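Local coordinates for universal stress protein (Mycobacterium smegmatis, PDB 5AHW) that binds the second messenger cyclic AMP as a dimeric member of the universal stress protein family, probably taking part in signalling, at residues A3-T11 with L102-V112; L18-A29 with E73-A83. All coordinates share one frame; numbering follows the deposited sequence.

Contact 1. Residues A3-T11 with L102-V112; sequences AYQTVVVGT and LADEVKADLLV. With CMP (adenosine-3',5'-cyclic-monophosphate), chain K.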
loop_
_atom_site.group_PDB
_atom_site.type_symbol
_atom_site.label_atom_id
_atom_site.label_comp_id
_atom_site.label_asym_id
_atom_site.label_seq_id
_atom_site.Cartn_x
_atom_site.Cartn_y
_atom_site.Cartn_z
ATOM N N ALA B 3 -10.596 -9.374 5.977
ATOM C CA ALA B 3 -9.714 -9.676 4.869
ATOM C C ALA B 3 -10.082 -9.008 3.507
ATOM O O ALA B 3 -11.249 -8.869 3.106
ATOM C CB ALA B 3 -9.560 -11.188 4.721
ATOM N N TYR B 4 -9.062 -8.541 2.822
ATOM C CA TYR B 4 -9.228 -8.093 1.469
ATOM C C TYR B 4 -9.900 -9.237 0.650
ATOM O O TYR B 4 -9.388 -10.370 0.635
ATOM C CB TYR B 4 -7.856 -7.716 0.878
ATOM C CG TYR B 4 -7.175 -6.475 1.465
ATOM C CD1 TYR B 4 -7.900 -5.365 1.902
ATOM C CD2 TYR B 4 -5.782 -6.380 1.524
ATOM C CE1 TYR B 4 -7.262 -4.223 2.381
ATOM C CE2 TYR B 4 -5.152 -5.212 1.973
ATOM C CZ TYR B 4 -5.886 -4.137 2.376
ATOM O OH TYR B 4 -5.261 -2.993 2.861
ATOM N N GLN B 5 -11.014 -8.913 -0.015
ATOM C CA GLN B 5 -11.737 -9.821 -0.900
ATOM C C GLN B 5 -11.428 -9.548 -2.389
ATOM O O GLN B 5 -11.501 -10.448 -3.247
ATOM C CB GLN B 5 -13.266 -9.665 -0.691
ATOM C CG GLN B 5 -13.823 -9.911 0.727
ATOM C CD GLN B 5 -15.373 -10.074 0.752
ATOM O OE1 GLN B 5 -16.106 -9.107 0.617
ATOM N NE2 GLN B 5 -15.850 -11.308 0.916
ATOM N N THR B 6 -11.104 -8.305 -2.706
ATOM C CA THR B 6 -10.957 -7.907 -4.106
ATOM C C THR B 6 -9.808 -6.923 -4.269
ATOM O O THR B 6 -9.860 -5.836 -3.763
ATOM C CB THR B 6 -12.274 -7.281 -4.631
ATOM O OG1 THR B 6 -13.362 -8.211 -4.504
ATOM C CG2 THR B 6 -12.147 -6.920 -6.105
ATOM N N VAL B 7 -8.785 -7.325 -4.991
ATOM C CA VAL B 7 -7.592 -6.506 -5.140
ATOM C C VAL B 7 -7.472 -6.136 -6.619
ATOM O O VAL B 7 -7.609 -6.984 -7.476
ATOM C CB VAL B 7 -6.363 -7.280 -4.746
ATOM C CG1 VAL B 7 -5.131 -6.464 -4.938
ATOM C CG2 VAL B 7 -6.424 -7.741 -3.293
ATOM N N VAL B 8 -7.235 -4.872 -6.883
ATOM C CA VAL B 8 -6.996 -4.388 -8.216
ATOM C C VAL B 8 -5.556 -3.949 -8.395
ATOM O O VAL B 8 -5.068 -3.182 -7.589
ATOM C CB VAL B 8 -7.897 -3.181 -8.520
ATOM C CG1 VAL B 8 -7.525 -2.606 -9.885
ATOM C CG2 VAL B 8 -9.378 -3.621 -8.610
ATOM N N VAL B 9 -4.910 -4.432 -9.456
ATOM C CA VAL B 9 -3.544 -4.074 -9.766
ATOM C C VAL B 9 -3.457 -3.558 -11.170
ATOM O O VAL B 9 -4.054 -4.103 -12.089
ATOM C CB VAL B 9 -2.509 -5.207 -9.495
ATOM C CG1 VAL B 9 -2.706 -6.478 -10.356
ATOM C CG2 VAL B 9 -1.068 -4.670 -9.642
ATOM N N GLY B 10 -2.730 -2.453 -11.318
ATOM C CA GLY B 10 -2.507 -1.801 -12.600
ATOM C C GLY B 10 -1.153 -2.160 -13.131
ATOM O O GLY B 10 -0.172 -2.096 -12.403
ATOM N N THR B 11 -1.118 -2.643 -14.372
ATOM C CA THR B 11 0.121 -2.842 -15.097
ATOM C C THR B 11 0.108 -2.182 -16.475
ATOM O O THR B 11 -0.899 -2.270 -17.155
ATOM C CB THR B 11 0.467 -4.332 -15.268
ATOM O OG1 THR B 11 1.669 -4.453 -16.066
ATOM C CG2 THR B 11 -0.605 -5.095 -15.894
ATOM N N LEU B 102 -12.289 1.811 -11.830
ATOM C CA LEU B 102 -12.478 0.372 -11.808
ATOM C C LEU B 102 -12.657 -0.069 -10.380
ATOM O O LEU B 102 -13.466 -0.888 -10.051
ATOM C CB LEU B 102 -11.310 -0.362 -12.481
ATOM C CG LEU B 102 -11.193 -1.872 -12.279
ATOM C CD1 LEU B 102 -12.447 -2.567 -12.820
ATOM C CD2 LEU B 102 -9.986 -2.380 -13.000
ATOM N N ALA B 103 -11.892 0.534 -9.521
ATOM C CA ALA B 103 -11.897 0.181 -8.127
ATOM C C ALA B 103 -13.225 0.507 -7.429
ATOM O O ALA B 103 -13.735 -0.341 -6.646
ATOM C CB ALA B 103 -10.722 0.852 -7.440
ATOM N N ASP B 104 -13.790 1.693 -7.703
ATOM C CA ASP B 104 -15.147 2.002 -7.308
ATOM C C ASP B 104 -16.183 1.014 -7.843
ATOM O O ASP B 104 -17.103 0.606 -7.096
ATOM C CB ASP B 104 -15.572 3.385 -7.793
ATOM C CG ASP B 104 -14.964 4.487 -6.988
ATOM O OD1 ASP B 104 -14.299 4.188 -5.981
ATOM O OD2 ASP B 104 -15.162 5.669 -7.363
ATOM N N GLU B 105 -16.056 0.669 -9.124
ATOM C CA GLU B 105 -17.022 -0.205 -9.826
ATOM C C GLU B 105 -17.019 -1.583 -9.183
ATOM O O GLU B 105 -18.060 -2.120 -8.970
ATOM C CB GLU B 105 -16.682 -0.315 -11.344
ATOM C CG GLU B 105 -17.575 -1.198 -12.217
ATOM C CD GLU B 105 -16.819 -2.063 -13.258
ATOM O OE1 GLU B 105 -16.009 -1.502 -14.046
ATOM O OE2 GLU B 105 -17.035 -3.314 -13.305
ATOM N N VAL B 106 -15.855 -2.161 -8.861
ATOM C CA VAL B 106 -15.829 -3.519 -8.339
ATOM C C VAL B 106 -15.756 -3.572 -6.818
ATOM O O VAL B 106 -15.628 -4.642 -6.213
ATOM C CB VAL B 106 -14.745 -4.351 -9.015
ATOM C CG1 VAL B 106 -14.905 -4.206 -10.523
ATOM C CG2 VAL B 106 -13.323 -3.965 -8.519
ATOM N N LYS B 107 -15.907 -2.412 -6.193
ATOM C CA LYS B 107 -15.878 -2.316 -4.744
ATOM C C LYS B 107 -14.567 -2.897 -4.203
ATOM O O LYS B 107 -14.544 -3.707 -3.277
ATOM C CB LYS B 107 -17.118 -2.966 -4.163
ATOM C CG LYS B 107 -18.371 -2.173 -4.566
ATOM C CD LYS B 107 -19.701 -2.783 -4.072
ATOM C CE LYS B 107 -20.883 -2.219 -4.901
ATOM N NZ LYS B 107 -21.936 -3.259 -5.164
ATOM N N ALA B 108 -13.463 -2.463 -4.783
ATOM C CA ALA B 108 -12.164 -3.052 -4.439
ATOM C C ALA B 108 -11.776 -2.707 -3.000
ATOM O O ALA B 108 -12.082 -1.646 -2.525
ATOM C CB ALA B 108 -11.109 -2.533 -5.365
ATOM N N ASP B 109 -11.132 -3.628 -2.308
ATOM C CA ASP B 109 -10.688 -3.407 -0.956
ATOM C C ASP B 109 -9.291 -2.859 -1.029
ATOM O O ASP B 109 -8.817 -2.227 -0.085
ATOM C CB ASP B 109 -10.637 -4.744 -0.218
ATOM C CG ASP B 109 -11.944 -5.434 -0.209
ATOM O OD1 ASP B 109 -12.878 -4.827 0.333
ATOM O OD2 ASP B 109 -12.075 -6.545 -0.753
ATOM N N LEU B 110 -8.596 -3.137 -2.123
ATOM C CA LEU B 110 -7.245 -2.626 -2.277
ATOM C C LEU B 110 -6.880 -2.416 -3.749
ATOM O O LEU B 110 -7.187 -3.226 -4.626
ATOM C CB LEU B 110 -6.265 -3.618 -1.654
ATOM C CG LEU B 110 -4.762 -3.341 -1.800
ATOM C CD1 LEU B 110 -4.390 -2.213 -0.867
ATOM C CD2 LEU B 110 -3.926 -4.580 -1.519
ATOM N N LEU B 111 -6.170 -1.342 -3.982
ATOM C CA LEU B 111 -5.657 -1.014 -5.279
ATOM C C LEU B 111 -4.123 -0.969 -5.223
ATOM O O LEU B 111 -3.558 -0.329 -4.360
ATOM C CB LEU B 111 -6.235 0.364 -5.581
ATOM C CG LEU B 111 -5.954 1.033 -6.884
ATOM C CD1 LEU B 111 -5.935 0.071 -8.079
ATOM C CD2 LEU B 111 -7.075 2.032 -6.967
ATOM N N VAL B 112 -3.442 -1.674 -6.119
ATOM C CA VAL B 112 -2.022 -1.778 -6.087
ATOM C C VAL B 112 -1.399 -1.139 -7.337
ATOM O O VAL B 112 -1.802 -1.392 -8.490
ATOM C CB VAL B 112 -1.648 -3.257 -6.040
ATOM C CG1 VAL B 112 -0.135 -3.462 -5.908
ATOM C CG2 VAL B 112 -2.348 -3.910 -4.865
HETATM P P CMP K . 5.246 0.876 -12.062
HETATM O O1P CMP K . 6.099 -0.017 -11.169
HETATM O O2P CMP K . 5.744 0.852 -13.431
HETATM O "O5'" CMP K . 5.024 2.336 -11.504
HETATM C "C5'" CMP K . 3.935 3.224 -11.861
HETATM C "C4'" CMP K . 2.686 2.389 -11.856
HETATM O "O4'" CMP K . 1.546 3.056 -12.370
HETATM C "C3'" CMP K . 2.776 1.164 -12.686
HETATM O "O3'" CMP K . 3.729 0.294 -12.092
HETATM C "C2'" CMP K . 1.314 0.699 -12.737
HETATM O "O2'" CMP K . 0.872 0.046 -11.540
HETATM C "C1'" CMP K . 0.628 2.070 -12.855
HETATM N N9 CMP K . 0.361 2.293 -14.296
HETATM C C8 CMP K . 1.073 3.051 -15.151
HETATM N N7 CMP K . 0.581 2.961 -16.397
HETATM C C5 CMP K . -0.459 2.162 -16.348
HETATM C C6 CMP K . -1.469 1.666 -17.299
HETATM N N6 CMP K . -1.411 2.044 -18.568
HETATM N N1 CMP K . -2.419 0.831 -16.856
HETATM C C2 CMP K . -2.494 0.434 -15.580
HETATM N N3 CMP K . -1.600 0.832 -14.651
HETATM C C4 CMP K . -0.592 1.683 -14.975
#
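Val8, Asp109 and Leu110 have the largest buried areas where strand 6-10 runs parallel to strand 110-112, their axes 20° apart. The backbone of Val8 is bonded twice: its N donates to Leu110 O (2.8 Å) and its O accepts from Val112 N (2.7 Å). With CG1 anti to the backbone N (chi1 175°), its two methyls divide the work on one face of the sheet. CG1 lies alongside Leu111 CD1 at 3.6 Å and also reaches Leu102 of helix 95-105, while CG2 meets Ala108 CB (3.8 Å) and Val106 CG2.

Asp109 OD2, at the entry to the second strand, takes two successive amides, Gln5 N at 2.7 Å from above the carboxylate plane and Thr6 N at 2.8 Å through the anti lone pair, and Asp109 N returns a bond to Thr6 O. Leu110, on the other face, sets CB over the centre of the Tyr4 ring (4.0 Å, 5° off the normal), a CH-pi contact; the Tyr4 hydroxyl is hydrogen-bonded to Asp140.

Lys107, with positive phi, ends helix 95-105 in a Schellman motif, leading into strand 110-114 of the Rossmann-like, HUP-type sheet of universal stress proteins. At the C-terminal end of strand 6-10, Gly10 O accepts from O2' of the cyclic AMP (2.5 Å). The chemistry implies a carboxylate fixing the strand's start, an apolar middle and a carbonyl left for the ribose.

Contact 2. Residues L18-A29 with E73-A83; sequences LRAVDRAGQIAA and EANDRAKAAGA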
loop_
_atom_site.group_PDB
_atom_site.type_symbol
_atom_site.label_atom_id
_atom_site.label_comp_id
_atom_site.label_asym_id
_atom_site.label_seq_id
_atom_site.Cartn_x
_atom_site.Cartn_y
_atom_site.Cartn_z
ATOM N N LEU B 18 5.298 -5.183 -13.431
ATOM C CA LEU B 18 5.071 -6.587 -13.239
ATOM C C LEU B 18 5.492 -7.025 -11.842
ATOM O O LEU B 18 4.962 -8.016 -11.326
ATOM C CB LEU B 18 5.798 -7.381 -14.317
ATOM C CG LEU B 18 5.160 -7.188 -15.696
ATOM C CD1 LEU B 18 6.057 -7.824 -16.727
ATOM C CD2 LEU B 18 3.774 -7.769 -15.780
ATOM N N ARG B 19 6.398 -6.272 -11.234
ATOM C CA ARG B 19 6.747 -6.479 -9.846
ATOM C C ARG B 19 5.571 -6.092 -8.957
ATOM O O ARG B 19 5.401 -6.712 -7.896
ATOM C CB ARG B 19 8.031 -5.730 -9.409
ATOM C CG ARG B 19 9.293 -6.290 -10.049
ATOM C CD ARG B 19 10.626 -5.678 -9.580
ATOM N NE ARG B 19 10.907 -4.360 -10.201
ATOM C CZ ARG B 19 11.787 -4.096 -11.190
ATOM N NH1 ARG B 19 12.555 -5.052 -11.739
ATOM N NH2 ARG B 19 11.904 -2.835 -11.624
ATOM N N ALA B 20 4.834 -5.052 -9.335
ATOM C CA ALA B 20 3.626 -4.695 -8.638
ATOM C C ALA B 20 2.591 -5.808 -8.738
ATOM O O ALA B 20 1.896 -6.077 -7.770
ATOM C CB ALA B 20 3.019 -3.406 -9.186
ATOM N N VAL B 21 2.467 -6.426 -9.912
ATOM C CA VAL B 21 1.618 -7.596 -10.073
ATOM C C VAL B 21 2.059 -8.827 -9.187
ATOM O O VAL B 21 1.208 -9.463 -8.537
ATOM C CB VAL B 21 1.563 -7.999 -11.561
ATOM C CG1 VAL B 21 0.761 -9.269 -11.767
ATOM C CG2 VAL B 21 0.893 -6.905 -12.371
ATOM N N ASP B 22 3.361 -9.156 -9.184
ATOM C CA ASP B 22 3.871 -10.195 -8.298
ATOM C C ASP B 22 3.312 -9.946 -6.905
ATOM O O ASP B 22 2.701 -10.858 -6.338
ATOM C CB ASP B 22 5.373 -10.209 -8.177
ATOM C CG ASP B 22 6.029 -10.627 -9.402
ATOM O OD1 ASP B 22 5.338 -11.181 -10.260
ATOM O OD2 ASP B 22 7.241 -10.341 -9.576
ATOM N N ARG B 23 3.486 -8.721 -6.375
ATOM C CA ARG B 23 3.062 -8.427 -5.021
ATOM C C ARG B 23 1.550 -8.490 -4.860
ATOM O O ARG B 23 1.051 -9.057 -3.881
ATOM C CB ARG B 23 3.605 -7.109 -4.548
ATOM C CG ARG B 23 3.696 -6.986 -3.056
ATOM C CD ARG B 23 4.817 -7.891 -2.494
ATOM N NE ARG B 23 6.123 -7.172 -2.496
ATOM C CZ ARG B 23 7.222 -7.632 -1.906
ATOM N NH1 ARG B 23 7.215 -8.844 -1.333
ATOM N NH2 ARG B 23 8.343 -6.908 -1.901
ATOM N N ALA B 24 0.787 -7.929 -5.799
ATOM C CA ALA B 24 -0.640 -8.028 -5.663
ATOM C C ALA B 24 -1.055 -9.475 -5.694
ATOM O O ALA B 24 -1.954 -9.822 -5.021
ATOM C CB ALA B 24 -1.361 -7.259 -6.747
ATOM N N GLY B 25 -0.400 -10.303 -6.498
ATOM C CA GLY B 25 -0.709 -11.719 -6.572
ATOM C C GLY B 25 -0.475 -12.498 -5.281
ATOM O O GLY B 25 -1.273 -13.384 -4.917
ATOM N N GLN B 26 0.600 -12.138 -4.586
ATOM C CA GLN B 26 0.913 -12.692 -3.274
ATOM C C GLN B 26 -0.139 -12.261 -2.280
ATOM O O GLN B 26 -0.654 -13.073 -1.526
ATOM C CB GLN B 26 2.338 -12.264 -2.831
ATOM C CG GLN B 26 3.391 -12.774 -3.826
ATOM C CD GLN B 26 4.885 -12.412 -3.589
ATOM O OE1 GLN B 26 5.306 -11.227 -3.490
ATOM N NE2 GLN B 26 5.709 -13.463 -3.568
ATOM N N ILE B 27 -0.502 -10.984 -2.282
ATOM C CA ILE B 27 -1.463 -10.497 -1.282
ATOM C C ILE B 27 -2.820 -11.105 -1.513
ATOM O O ILE B 27 -3.503 -11.526 -0.572
ATOM C CB ILE B 27 -1.539 -8.983 -1.255
ATOM C CG1 ILE B 27 -0.304 -8.503 -0.568
ATOM C CG2 ILE B 27 -2.725 -8.473 -0.459
ATOM C CD1 ILE B 27 -0.089 -7.042 -0.818
ATOM N N ALA B 28 -3.200 -11.217 -2.768
ATOM C CA ALA B 28 -4.457 -11.886 -3.066
ATOM C C ALA B 28 -4.444 -13.345 -2.603
ATOM O O ALA B 28 -5.417 -13.812 -2.001
ATOM C CB ALA B 28 -4.743 -11.835 -4.537
ATOM N N ALA B 29 -3.379 -14.092 -2.922
ATOM C CA ALA B 29 -3.387 -15.485 -2.581
ATOM C C ALA B 29 -3.519 -15.615 -1.067
ATOM O O ALA B 29 -4.263 -16.485 -0.586
ATOM C CB ALA B 29 -2.165 -16.177 -3.101
ATOM N N GLU B 73 0.869 -11.994 -19.734
ATOM C CA GLU B 73 2.075 -12.069 -18.932
ATOM C C GLU B 73 1.775 -11.674 -17.487
ATOM O O GLU B 73 2.199 -12.373 -16.571
ATOM C CB GLU B 73 3.206 -11.266 -19.539
ATOM C CG GLU B 73 4.507 -11.274 -18.718
ATOM C CD GLU B 73 5.250 -12.624 -18.677
ATOM O OE1 GLU B 73 4.968 -13.551 -19.496
ATOM O OE2 GLU B 73 6.155 -12.735 -17.801
ATOM N N ALA B 74 1.014 -10.607 -17.262
ATOM C CA ALA B 74 0.694 -10.253 -15.884
ATOM C C ALA B 74 -0.017 -11.380 -15.177
ATOM O O ALA B 74 0.208 -11.634 -13.989
ATOM C CB ALA B 74 -0.129 -8.980 -15.794
ATOM N N ASN B 75 -0.900 -12.034 -15.907
ATOM C CA ASN B 75 -1.618 -13.203 -15.387
ATOM C C ASN B 75 -0.674 -14.348 -14.955
ATOM O O ASN B 75 -0.792 -14.887 -13.865
ATOM C CB ASN B 75 -2.592 -13.727 -16.459
ATOM C CG ASN B 75 -3.621 -14.683 -15.897
ATOM O OD1 ASN B 75 -3.304 -15.583 -15.133
ATOM N ND2 ASN B 75 -4.885 -14.498 -16.301
ATOM N N ASP B 76 0.239 -14.708 -15.841
ATOM C CA ASP B 76 1.256 -15.695 -15.538
ATOM C C ASP B 76 2.056 -15.284 -14.297
ATOM O O ASP B 76 2.320 -16.115 -13.446
ATOM C CB ASP B 76 2.184 -15.911 -16.737
ATOM C CG ASP B 76 1.484 -16.598 -17.891
ATOM O OD1 ASP B 76 0.466 -17.284 -17.644
ATOM O OD2 ASP B 76 1.956 -16.474 -19.051
ATOM N N ARG B 77 2.399 -14.008 -14.156
ATOM C CA ARG B 77 3.207 -13.581 -13.011
ATOM C C ARG B 77 2.381 -13.721 -11.753
ATOM O O ARG B 77 2.855 -14.276 -10.768
ATOM C CB ARG B 77 3.659 -12.149 -13.179
ATOM C CG ARG B 77 4.692 -11.983 -14.258
ATOM C CD ARG B 77 6.019 -12.458 -13.740
ATOM N NE ARG B 77 6.479 -11.454 -12.818
ATOM C CZ ARG B 77 7.305 -10.464 -13.160
ATOM N NH1 ARG B 77 7.766 -10.357 -14.371
ATOM N NH2 ARG B 77 7.715 -9.610 -12.257
ATOM N N ALA B 78 1.127 -13.258 -11.791
ATOM C CA ALA B 78 0.251 -13.360 -10.622
ATOM C C ALA B 78 -0.051 -14.799 -10.223
ATOM O O ALA B 78 -0.093 -15.138 -9.051
ATOM C CB ALA B 78 -1.021 -12.621 -10.858
ATOM N N LYS B 79 -0.216 -15.663 -11.195
ATOM C CA LYS B 79 -0.492 -17.070 -10.923
ATOM C C LYS B 79 0.763 -17.744 -10.303
ATOM O O LYS B 79 0.683 -18.525 -9.373
ATOM C CB LYS B 79 -0.962 -17.717 -12.229
ATOM C CG LYS B 79 -1.109 -19.210 -12.258
ATOM C CD LYS B 79 -1.722 -19.600 -13.604
ATOM C CE LYS B 79 -1.368 -21.017 -14.040
ATOM N NZ LYS B 79 -2.285 -22.057 -13.480
ATOM N N ALA B 80 1.932 -17.371 -10.779
ATOM C CA ALA B 80 3.156 -17.889 -10.197
ATOM C C ALA B 80 3.329 -17.436 -8.732
ATOM O O ALA B 80 3.967 -18.125 -7.971
ATOM C CB ALA B 80 4.366 -17.506 -11.048
ATOM N N ALA B 81 2.735 -16.321 -8.331
ATOM C CA ALA B 81 2.857 -15.823 -6.988
ATOM C C ALA B 81 1.839 -16.369 -6.079
ATOM O O ALA B 81 1.749 -15.909 -4.946
ATOM C CB ALA B 81 2.659 -14.346 -6.992
ATOM N N GLY B 82 0.976 -17.236 -6.596
ATOM C CA GLY B 82 -0.039 -17.843 -5.771
ATOM C C GLY B 82 -1.493 -17.530 -6.053
ATOM O O GLY B 82 -2.360 -18.310 -5.686
ATOM N N ALA B 83 -1.790 -16.415 -6.676
ATOM C CA ALA B 83 -3.205 -16.110 -6.908
ATOM C C ALA B 83 -3.863 -17.165 -7.819
ATOM O O ALA B 83 -3.239 -17.658 -8.756
ATOM C CB ALA B 83 -3.335 -14.723 -7.514
#
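Asp22 and Arg77 form a two-pronged salt bridge between helices 15-31 and 65-80. Arg77 presents the side of its guanidinium: NE donates to Asp22 OD1 at 2.8 Å (165° at the hydrogen), using the syn lone pair, and NH2 donates to Asp22 OD2, also at 2.8 Å. Both oxygens lie close to the guanidinium plane, yet the carboxylate is turned 37° against it, which leaves OD2 approached from somewhat outside its own plane. Bends at chi2 and chi3 curl the arginine chain so that NE and NH2 face the acid. Two bonds to two separate atoms fix the rotation of the guanidinium, and Leu18 CB lies over one of its faces, 3.6 Å from NH1.

Beyond the ion pair the interface is largely apolar, with alanines and glycines where the backbones come close. Leu18 CD2 rests on Ala74 CB at 4.1 Å, and Val21 sets CG2 against Ala74 CB and CG1 against Ala78 CB (3.9 Å). Farther along, the CA atoms of Gly25 and Ala78 are 4.5 Å apart. Gly25 has no side chain where a CB would point at the other helix, which lets the axes of segments 18-29 and 73-80 approach to 7.8 Å while crossing at -43°. Ala81 CB touches both Asp22 O and Gln26 CG, 3.6 Å from the latter, and Ala29 CB packs on the backbone of Gly82. Gly82, at positive phi, closes the second helix with a Schellman motif.

Both helices pack on the same side of the parallel sheet. Ala28 and Ala78 each touch Leu35 of strand 34-41, Ala74 touches Ile37 of that strand, and Ala78 also reaches Ile86 of strand 86-92. Arg23 turns from this helix pair to a salt bridge with Asp140 of the second subunit.

In the fold
Contact 1 joins two central strands of the parallel sheet, and contact 2 pairs two helices stacked against it; their centres lie about 14 Å apart. They meet directly where Val9 CB packs 3.6 Å from Ala24 CB and Thr11 CB lies 3.9 Å from Val21 CG2, so helix 15-31 rests on the strand that precedes it in the chain. The cyclic AMP sits at the C-terminal end of strand 6-10, where Thr11 O approaches adenine N1 to 3.5 Å. From contact 2, Arg19 has its side chain about 6 Å from the ligand and bonds to the carbonyl of Thr146, a residue that itself binds the nucleotide. Both contacts also border the second subunit.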